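Local structure of proteinase K (Serratia sp., 2B6N) at residues Asp11-Arg16 / Tyr200-Ser205; Ala112-Val117 / Ala127-Gly132; Ala145-Ala148 / Thr152-Val155. The protein probably cleaves internal peptide bonds as a calcium-binding, subtilisin-like serine endopeptidase, this chain being the catalytic portion of a longer precursor. All coordinates share one frame; numbering follows the deposited sequence.

Contact 1 of 3, residues Asp11-Arg16 / Tyr200-Ser205; sequences DRIDQR and YAPGSS. With CA (calcium ion), chain C; SO4 (sulfate ion), chain D.
Arg12, whose CB lies 4.0 Å from CG of the Pro202 ring, carries a guanidinium with two backbone carbonyls at its edge, those of Gln15 and Arg16. NH2 donates a nearly straight bond (169°) to Arg16 O at 2.9 Å, and that oxygen lies almost in the guanidinium plane, although the donor sits above the Arg16 carbonyl plane. NH1 reaches Gln15 O more weakly, and NE forms a salt bridge with Asp185. The Arg16 bond and the salt bridge, with the weak bond to Gln15, limit the rotation of the guanidinium. A bend at chi2 (75°) leads the chain away from Pro202 after CB has met it. Beside Arg12, Ile13 crosses the proline ring obliquely, its CG1 at 3.9 Å from Pro202 CD. The closer approach modelled for its CD1 is shorter than two carbons can sit and is doubtful; Ile13 has two conformers, of which this is one. The contact sets helix 8-13 against strand 199-202, an outermost strand of the parallel sheet in this subtilase alpha/beta fold. Helix 223-240 adds Val233 to the surroundings of Ile13. The end of helix 8-13 and the turn after it wrap round a calcium ion. Asp11 supplies both O and OD1, because its CG is turned beside its own carbonyl carbon (chi1 -163°) and both oxygens reach the ion, OD1 at 2.4 Å from the calcium. Asp14 OD1, Gln15 OE1 and water 1 add three ligands, and Asp21 and Asn23 complete the site. Calcium ligation by Asp14 and Gln15, and the Arg12 bonds, tie the turn back to the helix that meets Pro202. Farther along, Ser204 OG makes a bond, modelled unusually short, to a sulfate probably from the crystallisation liquor, which also bonds to Ser189.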
ATOM      1  N   ASP A  11      -4.800  11.559   8.025  1.00  5.11           N
ATOM      2  CA  ASP A  11      -5.705  12.183   9.033  1.00  5.19           C
ATOM      3  C   ASP A  11      -6.876  11.237   9.398  1.00  5.40           C
ATOM      4  O   ASP A  11      -7.292  11.136  10.575  1.00  4.85           O
ATOM      5  CB  ASP A  11      -6.243  13.529   8.492  1.00  5.13           C
ATOM      6  CG  ASP A  11      -6.842  14.442   9.591  1.00  6.55           C
ATOM      7  OD1 ASP A  11      -6.928  14.039  10.775  1.00  7.12           O
ATOM      8  OD2 ASP A  11      -7.216  15.575   9.232  1.00  5.76           O
ATOM      9  N   ARG A  12      -7.419  10.560   8.389  1.00  5.23           N
ATOM     10  CA  ARG A  12      -8.585   9.689   8.583  1.00  5.35           C
ATOM     11  C   ARG A  12      -8.322   8.423   9.391  1.00  5.87           C
ATOM     12  O   ARG A  12      -9.191   7.988  10.156  1.00  6.29           O
ATOM     13  CB  ARG A  12      -9.198   9.296   7.230  1.00  5.48           C
ATOM     14  CG  ARG A  12     -10.485   8.395   7.330  1.00  4.85           C
ATOM     15  CD  ARG A  12     -11.688   9.262   7.762  1.00  4.36           C
ATOM     16  NE  ARG A  12     -12.897   8.517   8.174  1.00  4.79           N
ATOM     17  CZ  ARG A  12     -13.096   7.987   9.379  1.00  6.94           C
ATOM     18  NH1 ARG A  12     -12.141   8.006  10.308  1.00  5.80           N
ATOM     19  NH2 ARG A  12     -14.250   7.393   9.645  1.00  5.58           N
ATOM     20  N   ILE A  13      -7.140   7.838   9.218  0.50  6.39           N
ATOM     21  CA  ILE A  13      -6.885   6.485   9.706  0.50  6.88           C
ATOM     22  C   ILE A  13      -6.684   6.397  11.228  0.50  6.78           C
ATOM     23  O   ILE A  13      -6.922   5.340  11.819  0.50  6.76           O
ATOM     24  CB  ILE A  13      -5.733   5.803   8.903  0.50  6.78           C
ATOM     25  CG1 ILE A  13      -6.084   5.736   7.410  0.50  7.50           C
ATOM     26  CG2 ILE A  13      -5.450   4.406   9.419  0.50  8.72           C
ATOM     27  CD1 ILE A  13      -7.376   5.011   7.108  0.50  7.75           C
ATOM     28  N   ASP A  14      -6.293   7.502  11.865  1.00  6.69           N
ATOM     29  CA  ASP A  14      -6.064   7.509  13.337  1.00  7.07           C
ATOM     30  C   ASP A  14      -7.292   7.893  14.202  1.00  8.31           C
ATOM     31  O   ASP A  14      -7.156   8.173  15.403  1.00  8.92           O
ATOM     32  CB  ASP A  14      -4.829   8.367  13.712  1.00  7.51           C
ATOM     33  CG  ASP A  14      -5.126   9.850  13.702  1.00  8.76           C
ATOM     34  OD1 ASP A  14      -6.050  10.278  12.968  1.00  8.06           O
ATOM     35  OD2 ASP A  14      -4.474  10.577  14.469  1.00  9.25           O
ATOM     36  N   GLN A  15      -8.481   7.879  13.599  1.00  8.18           N
ATOM     37  CA  GLN A  15      -9.723   8.225  14.295  1.00  8.33           C
ATOM     38  C   GLN A  15     -10.890   7.363  13.795  1.00  8.94           C
ATOM     39  O   GLN A  15     -10.878   6.888  12.645  1.00  7.69           O
ATOM     40  CB  GLN A  15     -10.024   9.725  14.116  1.00  8.47           C
ATOM     41  CG  GLN A  15     -10.086  10.186  12.647  1.00  7.72           C
ATOM     42  CD  GLN A  15     -10.313  11.668  12.523  1.00  8.71           C
ATOM     43  OE1 GLN A  15      -9.357  12.447  12.445  1.00  8.53           O
ATOM     44  NE2 GLN A  15     -11.586  12.077  12.510  1.00  8.30           N
ATOM     45  N   ARG A  16     -11.905   7.182  14.646  1.00  9.11           N
ATOM     46  CA  ARG A  16     -13.066   6.329  14.284  1.00  9.98           C
ATOM     47  C   ARG A  16     -14.088   7.069  13.420  1.00  9.93           C
ATOM     48  O   ARG A  16     -14.586   6.538  12.417  1.00  9.69           O
ATOM     49  CB  ARG A  16     -13.773   5.820  15.552  1.00 10.12           C
ATOM     50  CG  ARG A  16     -12.860   5.030  16.501  1.00 10.97           C
ATOM     51  CD  ARG A  16     -12.394   3.751  15.807  1.00 10.99           C
ATOM     52  NE  ARG A  16     -11.684   2.831  16.686  1.00 11.25           N
ATOM     53  CZ  ARG A  16     -11.146   1.676  16.286  1.00 11.94           C
ATOM     54  NH1 ARG A  16     -11.198   1.321  15.003  1.00 10.84           N
ATOM     55  NH2 ARG A  16     -10.512   0.899  17.170  1.00 11.14           N
ATOM     56  N   TYR A 200     -11.003  -1.418   3.677  1.00  5.26           N
ATOM     57  CA  TYR A 200     -11.073  -0.193   2.902  1.00  5.66           C
ATOM     58  C   TYR A 200     -10.093   0.822   3.519  1.00  5.48           C
ATOM     59  O   TYR A 200      -9.829   0.804   4.734  1.00  5.61           O
ATOM     60  CB  TYR A 200     -12.485   0.383   2.969  1.00  5.98           C
ATOM     61  CG  TYR A 200     -13.435  -0.081   1.883  1.00  5.99           C
ATOM     62  CD1 TYR A 200     -14.449  -1.004   2.163  1.00  7.57           C
ATOM     63  CD2 TYR A 200     -13.334   0.425   0.588  1.00  5.22           C
ATOM     64  CE1 TYR A 200     -15.332  -1.437   1.161  1.00  6.84           C
ATOM     65  CE2 TYR A 200     -14.218   0.011  -0.415  1.00  6.97           C
ATOM     66  CZ  TYR A 200     -15.217  -0.909  -0.118  1.00  7.80           C
ATOM     67  OH  TYR A 200     -16.077  -1.283  -1.132  1.00  7.40           O
ATOM     68  N   ALA A 201      -9.568   1.709   2.678  1.00  5.38           N
ATOM     69  CA  ALA A 201      -8.638   2.756   3.122  1.00  5.19           C
ATOM     70  C   ALA A 201      -8.797   3.974   2.197  1.00  5.04           C
ATOM     71  O   ALA A 201      -9.271   3.826   1.062  1.00  5.36           O
ATOM     72  CB  ALA A 201      -7.188   2.232   3.091  1.00  5.58           C
ATOM     73  N   PRO A 202      -8.428   5.182   2.681  1.00  4.93           N
ATOM     74  CA  PRO A 202      -8.477   6.387   1.831  1.00  4.31           C
ATOM     75  C   PRO A 202      -7.753   6.214   0.514  1.00  4.41           C
ATOM     76  O   PRO A 202      -6.559   5.858   0.487  1.00  4.68           O
ATOM     77  CB  PRO A 202      -7.763   7.436   2.683  1.00  4.25           C
ATOM     78  CG  PRO A 202      -8.151   7.054   4.092  1.00  5.04           C
ATOM     79  CD  PRO A 202      -7.987   5.515   4.049  1.00  4.86           C
ATOM     80  N   GLY A 203      -8.455   6.492  -0.578  1.00  4.72           N
ATOM     81  CA  GLY A 203      -7.843   6.360  -1.904  1.00  5.29           C
ATOM     82  C   GLY A 203      -8.184   7.452  -2.892  1.00  5.27           C
ATOM     83  O   GLY A 203      -7.511   7.575  -3.905  1.00  6.12           O
ATOM     84  N   SER A 204      -9.211   8.251  -2.608  1.00  5.37           N
ATOM     85  CA  SER A 204      -9.545   9.386  -3.492  1.00  5.87           C
ATOM     86  C   SER A 204      -8.782  10.661  -3.074  1.00  5.37           C
ATOM     87  O   SER A 204      -8.785  11.026  -1.893  1.00  6.02           O
ATOM     88  CB  SER A 204     -11.058   9.649  -3.503  1.00  5.52           C
ATOM     89  OG  SER A 204     -11.807   8.607  -4.141  1.00  6.80           O
ATOM     90  N   SER A 205      -8.134  11.315  -4.045  1.00  6.42           N
ATOM     91  CA  SER A 205      -7.420  12.606  -3.855  1.00  6.70           C
ATOM     92  C   SER A 205      -6.411  12.552  -2.707  1.00  6.75           C
ATOM     93  O   SER A 205      -6.527  13.273  -1.712  1.00  7.15           O
ATOM     94  CB  SER A 205      -8.400  13.783  -3.675  1.00  8.18           C
ATOM     95  OG  SER A 205      -9.196  13.958  -4.835  1.00 11.17           O
TER
HETATM   96 CA    CA C 300      -6.952  12.409  12.541  1.00  6.83          CA
HETATM   97  S   SO4 D 301     -14.696   9.615  -6.352  1.00 22.83           S
HETATM   98  O1  SO4 D 301     -15.249  10.963  -6.175  1.00 24.47           O
HETATM   99  O2  SO4 D 301     -14.718   9.232  -7.764  1.00 22.69           O
HETATM  100  O3  SO4 D 301     -15.536   8.660  -5.617  1.00 20.28           O
HETATM  101  O4  SO4 D 301     -13.305   9.647  -5.917  1.00 21.78           O
HETATM  102  O   HOH W   1      -7.353  11.973  15.038  1.00 15.98           O

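Contact 2 of 3, residues Ala112-Val117 / Ala127-Gly132; sequences AGINWV and ANMSLG
Val117 of helix 107-120 passes above Ala127 of strand 125-129 with their CA atoms 7.6 Å apart, a distance spanned by side chains alone, since no hydrogen bond crosses between the segments. One turn earlier on the helix, Ile114 makes the closer meeting. Its CD1 comes to 3.7 Å from Met129 CE, and its CG1 lies 4.0 Å from Met129 SD. The two chains cross at about a right angle, so the outer half of the isoleucine lies across the thioether rather than alongside it. Met129 rises from the strand as an extended chain as far as the sulfur and then bends at chi3 (71°), which turns the methyl CE to meet the isoleucine. The first bond of the Ile114 side chain does not point at the strand; its CG1 and CD1 bring it near. The second pair is simpler: a chi1 of 176° makes CG1 the branch of Val117 that faces Ala127, 4.2 Å from Ala127 CB. Helix 107-120 connects strands 92-97 and 125-129 in a beta-alpha-beta crossover that passes over strand 34-39, which lies between them in the sheet; Val117 and Trp116 accordingly also touch Phe36 of that middle strand. Phe153 of strand 152-156 packs against Ile114, Ala127 and Met129 together. Just past the strand, Ser130 centres an inverse gamma turn and touches His72 and Asp39, both predicted members of the charge relay system. The Met129 side chain is about 7 Å from that of Asp39, near the predicted site without touching it. Made of methyl, methylene and thioether groups, the contact has no directional bond to set its register; the hold comes from close fit and from the burial of apolar surface between helix and sheet.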
ATOM      1  N   ALA A 112       8.523 -11.957 -11.224  1.00  8.20           N
ATOM      2  CA  ALA A 112       9.936 -11.807 -10.874  1.00  7.95           C
ATOM      3  C   ALA A 112      10.125 -10.913  -9.644  1.00  7.64           C
ATOM      4  O   ALA A 112      10.900 -11.252  -8.753  1.00  7.37           O
ATOM      5  CB  ALA A 112      10.772 -11.293 -12.079  1.00  8.67           C
ATOM      6  N   GLY A 113       9.417  -9.785  -9.595  1.00  6.77           N
ATOM      7  CA  GLY A 113       9.496  -8.857  -8.438  1.00  6.78           C
ATOM      8  C   GLY A 113       8.962  -9.461  -7.135  1.00  6.68           C
ATOM      9  O   GLY A 113       9.540  -9.265  -6.051  1.00  6.78           O
ATOM     10  N   ILE A 114       7.845 -10.174  -7.237  1.00  6.50           N
ATOM     11  CA  ILE A 114       7.272 -10.864  -6.066  1.00  6.86           C
ATOM     12  C   ILE A 114       8.304 -11.855  -5.517  1.00  7.65           C
ATOM     13  O   ILE A 114       8.593 -11.870  -4.313  1.00  7.55           O
ATOM     14  CB  ILE A 114       5.977 -11.620  -6.433  1.00  6.25           C
ATOM     15  CG1 ILE A 114       4.875 -10.641  -6.866  1.00  6.68           C
ATOM     16  CG2 ILE A 114       5.487 -12.453  -5.242  1.00  6.29           C
ATOM     17  CD1 ILE A 114       3.712 -11.288  -7.652  1.00  6.15           C
ATOM     18  N   ASN A 115       8.855 -12.675  -6.412  1.00  8.20           N
ATOM     19  CA  ASN A 115       9.825 -13.681  -6.020  1.00  9.40           C
ATOM     20  C   ASN A 115      11.041 -13.013  -5.420  1.00  9.14           C
ATOM     21  O   ASN A 115      11.583 -13.499  -4.432  1.00 10.37           O
ATOM     22  CB  ASN A 115      10.227 -14.579  -7.195  1.00  9.35           C
ATOM     23  CG  ASN A 115       9.097 -15.504  -7.656  1.00 12.30           C
ATOM     24  OD1 ASN A 115       8.147 -15.783  -6.919  1.00 14.08           O
ATOM     25  ND2 ASN A 115       9.213 -16.003  -8.884  1.00 10.42           N
ATOM     26  N   TRP A 116      11.466 -11.893  -6.013  1.00  8.82           N
ATOM     27  CA  TRP A 116      12.628 -11.161  -5.502  1.00  8.74           C
ATOM     28  C   TRP A 116      12.432 -10.787  -4.039  1.00  8.61           C
ATOM     29  O   TRP A 116      13.332 -10.995  -3.226  1.00  8.77           O
ATOM     30  CB  TRP A 116      12.976  -9.918  -6.353  1.00  8.43           C
ATOM     31  CG  TRP A 116      14.297  -9.302  -5.933  1.00  9.78           C
ATOM     32  CD1 TRP A 116      15.539  -9.607  -6.415  1.00 10.14           C
ATOM     33  CD2 TRP A 116      14.491  -8.333  -4.906  1.00 10.51           C
ATOM     34  NE1 TRP A 116      16.498  -8.859  -5.775  1.00 10.31           N
ATOM     35  CE2 TRP A 116      15.882  -8.075  -4.832  1.00 10.50           C
ATOM     36  CE3 TRP A 116      13.625  -7.649  -4.039  1.00 10.20           C
ATOM     37  CZ2 TRP A 116      16.425  -7.156  -3.932  1.00 10.31           C
ATOM     38  CZ3 TRP A 116      14.170  -6.722  -3.142  1.00  9.59           C
ATOM     39  CH2 TRP A 116      15.558  -6.492  -3.100  1.00  9.62           C
ATOM     40  N   VAL A 117      11.265 -10.228  -3.708  1.00  9.00           N
ATOM     41  CA  VAL A 117      10.948  -9.890  -2.301  1.00  9.01           C
ATOM     42  C   VAL A 117      11.009 -11.136  -1.402  1.00  9.55           C
ATOM     43  O   VAL A 117      11.646 -11.099  -0.338  1.00  8.86           O
ATOM     44  CB  VAL A 117       9.572  -9.171  -2.155  1.00  9.51           C
ATOM     45  CG1 VAL A 117       9.223  -8.924  -0.661  1.00 10.02           C
ATOM     46  CG2 VAL A 117       9.581  -7.832  -2.925  1.00  9.57           C
ATOM     47  N   ALA A 127       5.115  -6.003   1.826  1.00  5.65           N
ATOM     48  CA  ALA A 127       5.258  -5.676   0.401  1.00  5.55           C
ATOM     49  C   ALA A 127       3.947  -5.062  -0.059  1.00  5.31           C
ATOM     50  O   ALA A 127       2.878  -5.540   0.312  1.00  4.99           O
ATOM     51  CB  ALA A 127       5.597  -6.912  -0.429  1.00  6.04           C
ATOM     52  N   ASN A 128       4.041  -4.011  -0.874  1.00  4.78           N
ATOM     53  CA  ASN A 128       2.856  -3.368  -1.436  1.00  5.26           C
ATOM     54  C   ASN A 128       2.810  -3.552  -2.940  1.00  5.01           C
ATOM     55  O   ASN A 128       3.816  -3.312  -3.620  1.00  5.60           O
ATOM     56  CB  ASN A 128       2.883  -1.866  -1.132  1.00  5.70           C
ATOM     57  CG  ASN A 128       1.641  -1.150  -1.630  1.00  6.14           C
ATOM     58  OD1 ASN A 128       1.606  -0.593  -2.755  1.00  6.85           O
ATOM     59  ND2 ASN A 128       0.595  -1.199  -0.824  1.00  2.63           N
ATOM     60  N   MET A 129       1.646  -3.958  -3.450  1.00  5.10           N
ATOM     61  CA  MET A 129       1.421  -4.072  -4.886  1.00  5.45           C
ATOM     62  C   MET A 129       0.247  -3.211  -5.334  1.00  5.25           C
ATOM     63  O   MET A 129      -0.890  -3.684  -5.373  1.00  5.77           O
ATOM     64  CB  MET A 129       1.167  -5.537  -5.262  1.00  5.50           C
ATOM     65  CG  MET A 129       2.349  -6.453  -4.958  1.00  6.91           C
ATOM     66  SD  MET A 129       2.052  -8.137  -5.575  1.00  7.97           S
ATOM     67  CE  MET A 129       2.167  -7.900  -7.335  1.00  7.84           C
ATOM     68  N   SER A 130       0.533  -1.953  -5.663  1.00  4.91           N
ATOM     69  CA  SER A 130      -0.456  -1.043  -6.269  1.00  5.96           C
ATOM     70  C   SER A 130      -0.499  -1.224  -7.794  1.00  6.40           C
ATOM     71  O   SER A 130      -0.104  -0.338  -8.560  1.00  6.94           O
ATOM     72  CB  SER A 130      -0.134   0.414  -5.890  1.00  5.77           C
ATOM     73  OG  SER A 130      -0.414   0.626  -4.504  1.00  6.52           O
ATOM     74  N   LEU A 131      -1.008  -2.379  -8.218  1.00  6.65           N
ATOM     75  CA  LEU A 131      -1.029  -2.780  -9.614  1.00  7.96           C
ATOM     76  C   LEU A 131      -1.921  -4.008  -9.691  1.00  8.31           C
ATOM     77  O   LEU A 131      -2.159  -4.690  -8.680  1.00  9.56           O
ATOM     78  CB  LEU A 131       0.392  -3.125 -10.116  1.00  7.61           C
ATOM     79  CG  LEU A 131       1.119  -4.300  -9.463  1.00  7.55           C
ATOM     80  CD1 LEU A 131       0.722  -5.658 -10.092  1.00  9.45           C
ATOM     81  CD2 LEU A 131       2.615  -4.071  -9.584  1.00  7.58           C
ATOM     82  N   GLY A 132      -2.422  -4.293 -10.883  1.00  9.60           N
ATOM     83  CA  GLY A 132      -3.305  -5.433 -11.064  1.00  9.60           C
ATOM     84  C   GLY A 132      -3.594  -5.642 -12.529  1.00 10.16           C
ATOM     85  O   GLY A 132      -3.244  -4.796 -13.385  1.00 11.11           O
TER

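Contact 3 of 3, residues Ala145-Ala148 / Thr152-Val155; sequences AAVA and TFVV
Apolar contacts carry the whole join between Ala146, Val147 and the Phe153 ring. Ala146 CB is the tightest approach, 3.3 Å from Phe153 CE1, with Phe153 CZ next at 3.7 Å, so the methyl presses on the outer part of the ring. Val147 works at the inner part: its CG2 is 3.8 Å from Phe153 CB and equally far from Phe153 CD1. Both methyls meet the ring obliquely, and the valine and phenylalanine side chains cross at a slant. With chi1 at -90°, about 30° from the staggered position, Phe153 leans its ring so that its CD1-CE1 side runs from the valine to the alanine. Val147 offers CG2 because that branch lies beside its backbone N, while CG1 is anti to it (chi1 175°). Polar interaction is absent across the segments: no hydrogen bond links them, although Val147 CA and Thr152 CA are 5.7 Å apart where the chain turns from helix to strand. The backbone polar groups of the strand are engaged within the sheet instead, those of Phe153 with Ile176. Thr152 directs its CB away from the helix and touches Pro246 and Val249 of helix 246-256. The contact closes the second half of a beta-alpha-beta unit in which helix 137-148 joins the adjacent parallel strands 125-129 and 152-156. Helix 107-120 lies next to it, Ile114 and Lys118 touching Ala146, while Pro246 of helix 246-256 meets Val147.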
ATOM      1  N   ALA A 145       2.854 -17.785  -2.124  1.00  7.75           N
ATOM      2  CA  ALA A 145       4.139 -18.348  -1.719  1.00  8.47           C
ATOM      3  C   ALA A 145       5.002 -17.354  -0.934  1.00  8.51           C
ATOM      4  O   ALA A 145       5.633 -17.736   0.062  1.00  8.62           O
ATOM      5  CB  ALA A 145       4.925 -18.901  -2.955  1.00  8.21           C
ATOM      6  N   ALA A 146       5.041 -16.082  -1.369  1.00  7.59           N
ATOM      7  CA  ALA A 146       5.823 -15.058  -0.645  1.00  7.95           C
ATOM      8  C   ALA A 146       5.253 -14.816   0.753  1.00  7.86           C
ATOM      9  O   ALA A 146       6.002 -14.614   1.712  1.00  8.65           O
ATOM     10  CB  ALA A 146       5.886 -13.736  -1.446  1.00  8.32           C
ATOM     11  N   VAL A 147       3.925 -14.857   0.856  1.00  8.13           N
ATOM     12  CA  VAL A 147       3.238 -14.726   2.142  1.00  9.13           C
ATOM     13  C   VAL A 147       3.539 -15.935   3.045  1.00  9.60           C
ATOM     14  O   VAL A 147       3.815 -15.762   4.230  1.00 10.00           O
ATOM     15  CB  VAL A 147       1.715 -14.501   1.968  1.00  9.01           C
ATOM     16  CG1 VAL A 147       1.009 -14.499   3.315  1.00  9.94           C
ATOM     17  CG2 VAL A 147       1.474 -13.145   1.250  1.00  7.19           C
ATOM     18  N   ALA A 148       3.491 -17.142   2.474  1.00 10.17           N
ATOM     19  CA  ALA A 148       3.835 -18.357   3.225  1.00 11.16           C
ATOM     20  C   ALA A 148       5.292 -18.316   3.705  1.00 12.01           C
ATOM     21  O   ALA A 148       5.644 -18.967   4.698  1.00 12.80           O
ATOM     22  CB  ALA A 148       3.558 -19.604   2.407  1.00 11.16           C
ATOM     23  N   THR A 152       4.162 -10.083   4.685  1.00  7.28           N
ATOM     24  CA  THR A 152       2.796  -9.610   4.529  1.00  7.09           C
ATOM     25  C   THR A 152       2.688  -8.881   3.190  1.00  6.65           C
ATOM     26  O   THR A 152       3.436  -7.934   2.959  1.00  7.87           O
ATOM     27  CB  THR A 152       2.424  -8.649   5.699  1.00  7.14           C
ATOM     28  OG1 THR A 152       2.511  -9.367   6.949  1.00  6.19           O
ATOM     29  CG2 THR A 152       1.027  -8.048   5.529  1.00  7.65           C
ATOM     30  N   PHE A 153       1.774  -9.334   2.324  1.00  5.78           N
ATOM     31  CA  PHE A 153       1.475  -8.644   1.058  1.00  5.94           C
ATOM     32  C   PHE A 153       0.158  -7.884   1.096  1.00  6.19           C
ATOM     33  O   PHE A 153      -0.884  -8.419   1.497  1.00  6.33           O
ATOM     34  CB  PHE A 153       1.443  -9.636  -0.114  1.00  6.05           C
ATOM     35  CG  PHE A 153       2.762  -9.824  -0.761  1.00  5.70           C
ATOM     36  CD1 PHE A 153       3.802 -10.431  -0.083  1.00  7.11           C
ATOM     37  CD2 PHE A 153       2.963  -9.388  -2.057  1.00  5.84           C
ATOM     38  CE1 PHE A 153       5.026 -10.598  -0.682  1.00  6.80           C
ATOM     39  CE2 PHE A 153       4.194  -9.556  -2.673  1.00  5.28           C
ATOM     40  CZ  PHE A 153       5.227 -10.156  -1.985  1.00  5.98           C
ATOM     41  N   VAL A 154       0.219  -6.638   0.634  1.00  5.81           N
ATOM     42  CA  VAL A 154      -0.930  -5.736   0.624  1.00  6.17           C
ATOM     43  C   VAL A 154      -1.067  -5.251  -0.823  1.00  5.99           C
ATOM     44  O   VAL A 154      -0.083  -4.814  -1.418  1.00  6.41           O
ATOM     45  CB  VAL A 154      -0.703  -4.522   1.565  1.00  5.96           C
ATOM     46  CG1 VAL A 154      -1.954  -3.613   1.562  1.00  6.13           C
ATOM     47  CG2 VAL A 154      -0.387  -4.984   3.000  1.00  5.30           C
ATOM     48  N   VAL A 155      -2.271  -5.345  -1.379  1.00  5.71           N
ATOM     49  CA  VAL A 155      -2.499  -5.106  -2.814  1.00  5.37           C
ATOM     50  C   VAL A 155      -3.753  -4.279  -3.076  1.00  5.83           C
ATOM     51  O   VAL A 155      -4.714  -4.319  -2.291  1.00  5.40           O
ATOM     52  CB  VAL A 155      -2.545  -6.438  -3.666  1.00  5.95           C
ATOM     53  CG1 VAL A 155      -1.402  -7.368  -3.277  1.00  4.24           C
ATOM     54  CG2 VAL A 155      -3.900  -7.180  -3.530  1.00  6.13           C
TER

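All three contacts reach the same seven-stranded parallel sheet. Contacts 2 and 3 are successive along the chain, both nested within the long loop that contact 1 closes. Their centres are 9 Å apart, on the same side of the chain's centre, and they touch: neighbouring strands 125-129 and 152-156 are joined by probable hydrogen bonds from Ala127 N to Thr152 O and from Met129 N to Val154 O, each 2.8 Å. Contact 1 lies on the opposite side, its centre 23 Å from either, at outermost strand 199-202. Two contacts therefore seat consecutive crossover helices on central strands, contact 2 being the nearer to the predicted charge relay residues, while 11-16/200-205 joins the calcium-bound N-terminal region to the sheet edge.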